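Local coordinates for Rv3651-like N-terminal domain-containing protein (Mycobacterium tuberculosis, PDB 4Q6U) that is of uncharacterised function but, with three sensor-type domains of the GAF and PAS classes in one chain, probably senses a signal or ligand, at residues T53-T58 and V91-G96; L111-T116 and T158-M163; E17-E22 and V208-N213. One frame throughout, in Å; residues are numbered along the deposited sequence.

The three contacts run from the N-terminal, GAF-class part of the chain into the middle, PAS-class part. Contact 1 packs helix 48-61 on the six-stranded N-terminal sheet, and contact 2 sets helix 157-165 against the end of strand 109-114 in the five-stranded middle sheet; their centres lie about 28 Å apart. Contact 3 joins the two parts and touches both neighbours. Thr18 CG2 lies 4.0 Å from Ile55 CG2 of contact 1, whose centre is about 16 Å away. Toward contact 2, about 13 Å between centres, strands 109-114 and 206-215 are adjacent, with probable hydrogen bonds from Trp113 N to Ala209 O (2.8 Å) and from Ala211 N to Leu111 O.

Contact 1: residues T53-T58 and V91-G96; sequences TAIAET and VQVWSG
Ile55 makes the first touch between helix 53-58 and strand 91-96: its CG1 lies 3.7 Å from CG2 of Val93, and CD1 follows at 4.0 Å from the same methyl, the two side chains crossing at about a right angle. The branches of Ile55 are divided between two valines: CG1 beside the backbone N (chi1 -64°) goes to Val93, whereas CG2 meets CG2 of Val91 more loosely at 4.2 Å. One turn later Thr58 reaches Val91 tip to tip, its CG2 lying 3.7 Å from Val91 CG2 and 4.1 Å from Val91 CG1. This methyl stands anti to the backbone N, which places OG1 beside that N and within 2.9 Å of Ala54 O. Ala54 O therefore accepts twice, from Thr58 N and from Thr58 OG1, which come from opposite faces of its carbonyl plane. The hydroxyl is also hydrogen-bonded to Thr78 OG1 on strand 74-82. Val91 and Val93 alternate with Gln92, whose CB points away from the helix, as expected for a strand with one face under a helix. The axes of segments 53-58 and 91-96 approach to 9.5 Å and run 147° apart, closer to antiparallel than to perpendicular. Ile76 of strand 74-82 extends the apolar layer beside Ala54 and Val93, and Leu65 of strand 65-69 does so beside Thr58. This is helix-on-sheet packing within the N-terminal, GAF-class part. All four touching side chains are buried and meet through carbon alone, so the interface rests on dispersion and the hydrophobic effect, while threonine's one polar atom is satisfied by the helix carbonyl and Thr78.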
loop_
_atom_site.group_PDB
_atom_site.type_symbol
_atom_site.label_atom_id
_atom_site.label_comp_id
_atom_site.label_asym_id
_atom_site.label_seq_id
_atom_site.Cartn_x
_atom_site.Cartn_y
_atom_site.Cartn_z
ATOM N N THR B 53 -31.190 -25.646 -8.914
ATOM C CA THR B 53 -31.971 -25.997 -10.095
ATOM C C THR B 53 -32.417 -24.749 -10.858
ATOM O O THR B 53 -32.367 -24.714 -12.088
ATOM C CB THR B 53 -33.199 -26.850 -9.707
ATOM O OG1 THR B 53 -32.753 -28.077 -9.114
ATOM C CG2 THR B 53 -34.051 -27.164 -10.925
ATOM N N ALA B 54 -32.835 -23.726 -10.120
ATOM C CA ALA B 54 -33.255 -22.462 -10.715
ATOM C C ALA B 54 -32.125 -21.816 -11.509
ATOM O O ALA B 54 -32.329 -21.334 -12.622
ATOM C CB ALA B 54 -33.745 -21.505 -9.640
ATOM N N ILE B 55 -30.935 -21.799 -10.922
ATOM C CA ILE B 55 -29.772 -21.203 -11.573
ATOM C C ILE B 55 -29.393 -22.021 -12.810
ATOM O O ILE B 55 -29.135 -21.466 -13.879
ATOM C CB ILE B 55 -28.567 -21.109 -10.606
ATOM C CG1 ILE B 55 -28.889 -20.175 -9.436
ATOM C CG2 ILE B 55 -27.309 -20.622 -11.331
ATOM C CD1 ILE B 55 -27.843 -20.187 -8.340
ATOM N N ALA B 56 -29.385 -23.343 -12.654
ATOM C CA ALA B 56 -28.995 -24.246 -13.729
ATOM C C ALA B 56 -29.890 -24.074 -14.953
ATOM O O ALA B 56 -29.406 -24.078 -16.089
ATOM C CB ALA B 56 -29.030 -25.691 -13.243
ATOM N N GLU B 57 -31.193 -23.924 -14.713
ATOM C CA GLU B 57 -32.162 -23.708 -15.787
ATOM C C GLU B 57 -31.974 -22.337 -16.452
ATOM O O GLU B 57 -32.111 -22.203 -17.670
ATOM C CB GLU B 57 -33.590 -23.847 -15.252
ATOM N N THR B 58 -31.657 -21.325 -15.650
ATOM C CA THR B 58 -31.427 -19.982 -16.173
ATOM C C THR B 58 -30.236 -19.984 -17.116
ATOM O O THR B 58 -30.235 -19.288 -18.136
ATOM C CB THR B 58 -31.185 -18.967 -15.043
ATOM O OG1 THR B 58 -32.363 -18.869 -14.238
ATOM C CG2 THR B 58 -30.852 -17.590 -15.608
ATOM N N VAL B 91 -25.894 -14.948 -12.740
ATOM C CA VAL B 91 -27.325 -15.011 -12.490
ATOM C C VAL B 91 -27.604 -14.319 -11.159
ATOM O O VAL B 91 -26.888 -14.540 -10.181
ATOM C CB VAL B 91 -27.844 -16.477 -12.440
ATOM C CG1 VAL B 91 -29.317 -16.532 -12.004
ATOM C CG2 VAL B 91 -27.644 -17.169 -13.776
ATOM N N GLN B 92 -28.627 -13.474 -11.122
ATOM C CA GLN B 92 -29.031 -12.852 -9.873
ATOM C C GLN B 92 -30.243 -13.608 -9.352
ATOM O O GLN B 92 -31.166 -13.876 -10.115
ATOM C CB GLN B 92 -29.348 -11.376 -10.071
ATOM C CG GLN B 92 -28.785 -10.491 -8.981
ATOM C CD GLN B 92 -28.788 -9.032 -9.370
ATOM O OE1 GLN B 92 -29.266 -8.666 -10.452
ATOM N NE2 GLN B 92 -28.253 -8.184 -8.491
ATOM N N VAL B 93 -30.227 -13.965 -8.069
ATOM C CA VAL B 93 -31.257 -14.853 -7.506
ATOM C C VAL B 93 -31.908 -14.279 -6.250
ATOM O O VAL B 93 -31.229 -13.702 -5.385
ATOM C CB VAL B 93 -30.667 -16.240 -7.162
ATOM C CG1 VAL B 93 -31.781 -17.231 -6.766
ATOM C CG2 VAL B 93 -29.871 -16.786 -8.322
ATOM N N TRP B 94 -33.224 -14.452 -6.143
ATOM C CA TRP B 94 -33.961 -14.040 -4.956
ATOM C C TRP B 94 -34.960 -15.130 -4.584
ATOM O O TRP B 94 -35.613 -15.685 -5.462
ATOM C CB TRP B 94 -34.679 -12.713 -5.201
ATOM C CG TRP B 94 -35.567 -12.296 -4.082
ATOM C CD1 TRP B 94 -35.243 -11.480 -3.037
ATOM C CD2 TRP B 94 -36.933 -12.676 -3.883
ATOM N NE1 TRP B 94 -36.322 -11.329 -2.202
ATOM C CE2 TRP B 94 -37.374 -12.053 -2.701
ATOM C CE3 TRP B 94 -37.825 -13.481 -4.594
ATOM C CZ2 TRP B 94 -38.668 -12.212 -2.206
ATOM C CZ3 TRP B 94 -39.113 -13.644 -4.099
ATOM C CH2 TRP B 94 -39.520 -13.009 -2.919
ATOM N N SER B 95 -35.062 -15.439 -3.295
ATOM C CA SER B 95 -36.044 -16.417 -2.807
ATOM C C SER B 95 -36.887 -15.823 -1.690
ATOM O O SER B 95 -36.486 -14.855 -1.042
ATOM C CB SER B 95 -35.352 -17.684 -2.299
ATOM O OG SER B 95 -34.626 -18.327 -3.329
ATOM N N GLY B 96 -38.049 -16.416 -1.449
ATOM C CA GLY B 96 -38.892 -15.987 -0.351
ATOM C C GLY B 96 -40.315 -16.459 -0.543
ATOM O O GLY B 96 -40.606 -17.139 -1.529
#

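Contact 2: residues L111-T116 and T158-M163; sequences LKWDLT and TQVLAM
Trp113 and Val160 meet where helix 157-165 packs beside strand 109-114 in the middle domain, a PAS-class unit built on a five-stranded antiparallel sheet. One apolar touch and one methyl-to-carbonyl approach carry the contact. In the first, the six-membered part of the indole approaches the valine obliquely: Trp113 CZ3 is 3.8 Å and CH2 3.9 Å from Val160 CG1, the side chains crossing at about a right angle. With CG1 anti to the backbone N (chi1 171°), this branch of Val160, and not CG2, meets the indole. Leu173 and Trp177 of strand 172-180 also touch the valine. In the second, Leu115, just past the strand, lies beside the helix residue Met163, a selenomethionine; the side chains meet only loosely, Leu115 CD1 being 4.4 Å from Met163 CG.

The bond from Trp113 NE1 to Asp147 OD2 and the stack of its ring with Phe144 restrict how the indole can turn. Across the subunit boundary, Leu228 of the second copy packs on Thr158 and Leu161 of this helix. The shortest approach between the segments pairs a methyl with a carbonyl: Leu115 CD1 lies 3.2 Å from Met163 O.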
loop_
_atom_site.group_PDB
_atom_site.type_symbol
_atom_site.label_atom_id
_atom_site.label_comp_id
_atom_site.label_asym_id
_atom_site.label_seq_id
_atom_site.Cartn_x
_atom_site.Cartn_y
_atom_site.Cartn_z
ATOM N N LEU B 111 -18.887 -6.982 -18.284
ATOM C CA LEU B 111 -17.885 -6.447 -19.198
ATOM C C LEU B 111 -16.834 -7.521 -19.453
ATOM O O LEU B 111 -16.794 -8.548 -18.759
ATOM C CB LEU B 111 -17.229 -5.184 -18.623
ATOM C CG LEU B 111 -16.422 -5.374 -17.329
ATOM C CD1 LEU B 111 -15.113 -4.605 -17.404
ATOM C CD2 LEU B 111 -17.199 -4.921 -16.109
ATOM N N LYS B 112 -15.965 -7.279 -20.423
ATOM C CA LYS B 112 -14.870 -8.198 -20.660
ATOM C C LYS B 112 -13.649 -7.449 -21.150
ATOM O O LYS B 112 -13.755 -6.382 -21.770
ATOM C CB LYS B 112 -15.253 -9.282 -21.675
ATOM C CG LYS B 112 -15.537 -8.762 -23.065
ATOM C CD LYS B 112 -15.890 -9.902 -24.024
ATOM C CE LYS B 112 -16.163 -9.389 -25.433
ATOM N NZ LYS B 112 -16.590 -10.512 -26.320
ATOM N N TRP B 113 -12.491 -8.013 -20.834
ATOM C CA TRP B 113 -11.221 -7.550 -21.364
ATOM C C TRP B 113 -10.673 -8.668 -22.234
ATOM O O TRP B 113 -10.452 -9.780 -21.741
ATOM C CB TRP B 113 -10.231 -7.204 -20.245
ATOM C CG TRP B 113 -10.508 -5.913 -19.547
ATOM C CD1 TRP B 113 -11.648 -5.164 -19.618
ATOM C CD2 TRP B 113 -9.615 -5.204 -18.682
ATOM N NE1 TRP B 113 -11.519 -4.033 -18.837
ATOM C CE2 TRP B 113 -10.280 -4.037 -18.257
ATOM C CE3 TRP B 113 -8.311 -5.446 -18.224
ATOM C CZ2 TRP B 113 -9.687 -3.110 -17.386
ATOM C CZ3 TRP B 113 -7.725 -4.526 -17.365
ATOM C CH2 TRP B 113 -8.414 -3.373 -16.954
ATOM N N ASP B 114 -10.498 -8.402 -23.528
ATOM C CA ASP B 114 -9.785 -9.348 -24.384
ATOM C C ASP B 114 -8.293 -9.064 -24.229
ATOM O O ASP B 114 -7.794 -8.063 -24.738
ATOM C CB ASP B 114 -10.225 -9.231 -25.849
ATOM C CG ASP B 114 -9.656 -10.345 -26.733
ATOM O OD1 ASP B 114 -8.486 -10.743 -26.532
ATOM O OD2 ASP B 114 -10.381 -10.830 -27.635
ATOM N N LEU B 115 -7.592 -9.936 -23.508
ATOM C CA LEU B 115 -6.172 -9.718 -23.212
ATOM C C LEU B 115 -5.295 -9.962 -24.435
ATOM O O LEU B 115 -4.202 -9.423 -24.541
ATOM C CB LEU B 115 -5.719 -10.622 -22.067
ATOM C CG LEU B 115 -6.570 -10.478 -20.809
ATOM C CD1 LEU B 115 -6.100 -11.429 -19.719
ATOM C CD2 LEU B 115 -6.547 -9.031 -20.343
ATOM N N THR B 116 -5.780 -10.777 -25.359
ATOM C CA THR B 116 -5.027 -11.037 -26.583
ATOM C C THR B 116 -5.087 -9.821 -27.506
ATOM O O THR B 116 -4.084 -9.434 -28.092
ATOM C CB THR B 116 -5.549 -12.276 -27.325
ATOM O OG1 THR B 116 -5.495 -13.416 -26.458
ATOM C CG2 THR B 116 -4.707 -12.548 -28.571
ATOM N N THR B 158 -2.736 -4.300 -8.695
ATOM C CA THR B 158 -1.546 -4.998 -9.177
ATOM C C THR B 158 -1.925 -6.311 -9.863
ATOM O O THR B 158 -1.372 -6.669 -10.905
ATOM C CB THR B 158 -0.553 -5.289 -8.017
ATOM O OG1 THR B 158 -0.151 -4.056 -7.400
ATOM C CG2 THR B 158 0.683 -6.021 -8.530
ATOM N N GLN B 159 -2.874 -7.025 -9.268
ATOM C CA GLN B 159 -3.328 -8.299 -9.814
ATOM C C GLN B 159 -4.123 -8.109 -11.090
ATOM O O GLN B 159 -4.109 -8.972 -11.963
ATOM C CB GLN B 159 -4.171 -9.060 -8.790
ATOM C CG GLN B 159 -3.369 -10.032 -7.956
ATOM C CD GLN B 159 -2.235 -9.348 -7.233
ATOM O OE1 GLN B 159 -2.453 -8.402 -6.476
ATOM N NE2 GLN B 159 -1.011 -9.807 -7.476
ATOM N N VAL B 160 -4.820 -6.984 -11.207
ATOM C CA VAL B 160 -5.547 -6.698 -12.446
ATOM C C VAL B 160 -4.553 -6.494 -13.578
ATOM O O VAL B 160 -4.690 -7.063 -14.659
ATOM C CB VAL B 160 -6.446 -5.451 -12.324
ATOM C CG1 VAL B 160 -7.023 -5.064 -13.698
ATOM C CG2 VAL B 160 -7.560 -5.684 -11.318
ATOM N N LEU B 161 -3.543 -5.671 -13.322
ATOM C CA LEU B 161 -2.532 -5.400 -14.326
ATOM C C LEU B 161 -1.759 -6.671 -14.654
ATOM O O LEU B 161 -1.435 -6.928 -15.806
ATOM C CB LEU B 161 -1.589 -4.295 -13.837
ATOM C CG LEU B 161 -2.246 -2.952 -13.530
ATOM C CD1 LEU B 161 -1.305 -2.028 -12.702
ATOM C CD2 LEU B 161 -2.679 -2.249 -14.810
ATOM N N ALA B 162 -1.467 -7.464 -13.628
ATOM C CA ALA B 162 -0.770 -8.730 -13.816
ATOM C C ALA B 162 -1.595 -9.648 -14.704
ATOM O O ALA B 162 -1.072 -10.245 -15.642
ATOM C CB ALA B 162 -0.492 -9.409 -12.469
HETATM N N MSE B 163 -2.885 -9.744 -14.389
HETATM C CA MSE B 163 -3.848 -10.512 -15.184
HETATM C C MSE B 163 -3.725 -10.135 -16.662
HETATM O O MSE B 163 -3.760 -10.998 -17.534
HETATM C CB MSE B 163 -5.277 -10.269 -14.656
HETATM C CG MSE B 163 -6.414 -11.029 -15.363
HETATM SE SE MSE B 163 -8.226 -10.815 -14.572
HETATM C CE MSE B 163 -7.972 -11.804 -12.891
#

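Contact 3: residues E17-E22 and V208-N213; sequences ETLGDE and VARAMN
The end of strand 14-17 and the loop that leads to strand 24-28 in the N-terminal sheet meet strand 206-215 of the middle sheet here, bringing Glu17 and Leu19 onto Met212 and Arg210 at the boundary between the GAF-class and PAS-class parts. Met212, a selenomethionine, lays its terminal methyl against the stem of the glutamate: CE is 3.7 Å from Glu17 CA and 3.8 Å from Glu17 CG. Leu19 crosses Arg210 at about a right angle, with CD1 at 3.6 Å from Arg210 CB, against the aliphatic base of an otherwise extended chain. The glutamate is bent at its second torsion (chi2 -94°), folding its carboxylate back over the loop. There OE1 accepts the N-H of Leu19 at 2.8 Å in a nearly straight bond (166°), met from above the carboxylate plane. OE2 accepts a hydrogen bond from a water, 2.8 Å away, that donates also to Arg210 O at 2.9 Å; the same OE2 forms a salt bridge with Arg194 NE. Arg210 in turn has salt bridges to Glu198 and to Asp85, the latter in the N-terminal part. The interface thus combines apolar stems with charged ends held by their own partners: one buried carboxylate binds the backbone N-H of Leu19 in its own loop, pairs with an arginine and bridges the two domains through water, which would probably favour its ionised form.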
loop_
_atom_site.group_PDB
_atom_site.type_symbol
_atom_site.label_atom_id
_atom_site.label_comp_id
_atom_site.label_asym_id
_atom_site.label_seq_id
_atom_site.Cartn_x
_atom_site.Cartn_y
_atom_site.Cartn_z
ATOM N N GLU B 17 -21.829 -15.614 -9.691
ATOM C CA GLU B 17 -20.951 -15.743 -10.848
ATOM C C GLU B 17 -20.997 -17.198 -11.304
ATOM O O GLU B 17 -20.835 -18.116 -10.496
ATOM C CB GLU B 17 -19.524 -15.301 -10.497
ATOM C CG GLU B 17 -18.648 -14.903 -11.691
ATOM C CD GLU B 17 -17.799 -16.051 -12.195
ATOM O OE1 GLU B 17 -18.160 -17.224 -11.944
ATOM O OE2 GLU B 17 -16.765 -15.785 -12.833
ATOM N N THR B 18 -21.238 -17.405 -12.595
ATOM C CA THR B 18 -21.482 -18.744 -13.120
ATOM C C THR B 18 -20.495 -19.154 -14.213
ATOM O O THR B 18 -20.852 -19.898 -15.124
ATOM C CB THR B 18 -22.914 -18.865 -13.693
ATOM O OG1 THR B 18 -23.141 -17.833 -14.663
ATOM C CG2 THR B 18 -23.947 -18.746 -12.583
ATOM N N LEU B 19 -19.259 -18.677 -14.124
ATOM C CA LEU B 19 -18.264 -19.023 -15.134
ATOM C C LEU B 19 -17.323 -20.128 -14.652
ATOM O O LEU B 19 -16.519 -20.647 -15.425
ATOM C CB LEU B 19 -17.468 -17.782 -15.549
ATOM C CG LEU B 19 -18.243 -16.800 -16.431
ATOM C CD1 LEU B 19 -17.500 -15.494 -16.594
ATOM C CD2 LEU B 19 -18.536 -17.418 -17.794
ATOM N N GLY B 20 -17.431 -20.485 -13.375
ATOM C CA GLY B 20 -16.649 -21.579 -12.825
ATOM C C GLY B 20 -17.383 -22.907 -12.929
ATOM O O GLY B 20 -18.435 -22.994 -13.560
ATOM N N ASP B 21 -16.829 -23.946 -12.312
ATOM C CA ASP B 21 -17.456 -25.264 -12.335
ATOM C C ASP B 21 -18.709 -25.268 -11.466
ATOM O O ASP B 21 -19.709 -25.908 -11.796
ATOM C CB ASP B 21 -16.474 -26.338 -11.864
ATOM C CG ASP B 21 -15.290 -26.494 -12.801
ATOM O OD1 ASP B 21 -15.511 -26.626 -14.026
ATOM O OD2 ASP B 21 -14.140 -26.477 -12.312
ATOM N N GLU B 22 -18.649 -24.543 -10.356
ATOM C CA GLU B 22 -19.803 -24.384 -9.489
ATOM C C GLU B 22 -20.143 -22.908 -9.336
ATOM O O GLU B 22 -19.259 -22.094 -9.071
ATOM C CB GLU B 22 -19.539 -25.020 -8.117
ATOM C CG GLU B 22 -20.686 -24.887 -7.123
ATOM C CD GLU B 22 -20.401 -25.587 -5.802
ATOM O OE1 GLU B 22 -19.574 -26.522 -5.788
ATOM O OE2 GLU B 22 -20.996 -25.196 -4.776
ATOM N N VAL B 208 -9.219 -14.191 -22.282
ATOM C CA VAL B 208 -10.260 -13.202 -22.044
ATOM C C VAL B 208 -10.643 -13.186 -20.577
ATOM O O VAL B 208 -10.865 -14.244 -19.987
ATOM C CB VAL B 208 -11.522 -13.494 -22.889
ATOM C CG1 VAL B 208 -12.617 -12.475 -22.601
ATOM C CG2 VAL B 208 -11.185 -13.518 -24.383
ATOM N N ALA B 209 -10.702 -11.997 -19.988
ATOM C CA ALA B 209 -11.207 -11.845 -18.630
ATOM C C ALA B 209 -12.657 -11.354 -18.682
ATOM O O ALA B 209 -12.949 -10.317 -19.282
ATOM C CB ALA B 209 -10.336 -10.887 -17.830
ATOM N N ARG B 210 -13.566 -12.121 -18.086
ATOM C CA ARG B 210 -14.971 -11.735 -18.047
ATOM C C ARG B 210 -15.337 -11.292 -16.641
ATOM O O ARG B 210 -14.894 -11.892 -15.665
ATOM C CB ARG B 210 -15.863 -12.895 -18.503
ATOM C CG ARG B 210 -15.647 -13.264 -19.963
ATOM C CD ARG B 210 -16.597 -14.316 -20.476
ATOM N NE ARG B 210 -16.370 -14.519 -21.908
ATOM C CZ ARG B 210 -17.009 -13.855 -22.864
ATOM N NH1 ARG B 210 -17.936 -12.957 -22.544
ATOM N NH2 ARG B 210 -16.721 -14.083 -24.139
ATOM N N ALA B 211 -16.153 -10.249 -16.537
ATOM C CA ALA B 211 -16.405 -9.617 -15.250
ATOM C C ALA B 211 -17.849 -9.156 -15.064
ATOM O O ALA B 211 -18.620 -9.067 -16.015
ATOM C CB ALA B 211 -15.451 -8.425 -15.071
HETATM N N MSE B 212 -18.212 -8.882 -13.819
HETATM C CA MSE B 212 -19.424 -8.139 -13.526
HETATM C C MSE B 212 -19.107 -7.108 -12.468
HETATM O O MSE B 212 -18.426 -7.427 -11.493
HETATM C CB MSE B 212 -20.548 -9.059 -13.034
HETATM C CG MSE B 212 -20.984 -10.088 -14.026
HETATM SE SE MSE B 212 -22.418 -11.142 -13.239
HETATM C CE MSE B 212 -21.365 -12.231 -11.994
ATOM N N ASN B 213 -19.573 -5.875 -12.642
ATOM C CA ASN B 213 -19.533 -4.957 -11.512
ATOM C C ASN B 213 -20.928 -4.629 -10.992
ATOM O O ASN B 213 -21.944 -5.090 -11.538
ATOM C CB ASN B 213 -18.751 -3.671 -11.865
ATOM C CG ASN B 213 -19.455 -2.793 -12.894
ATOM O OD1 ASN B 213 -20.635 -2.976 -13.204
ATOM N ND2 ASN B 213 -18.723 -1.810 -13.413
HETATM O O HOH W 1 -16.259 -13.115 -13.412
#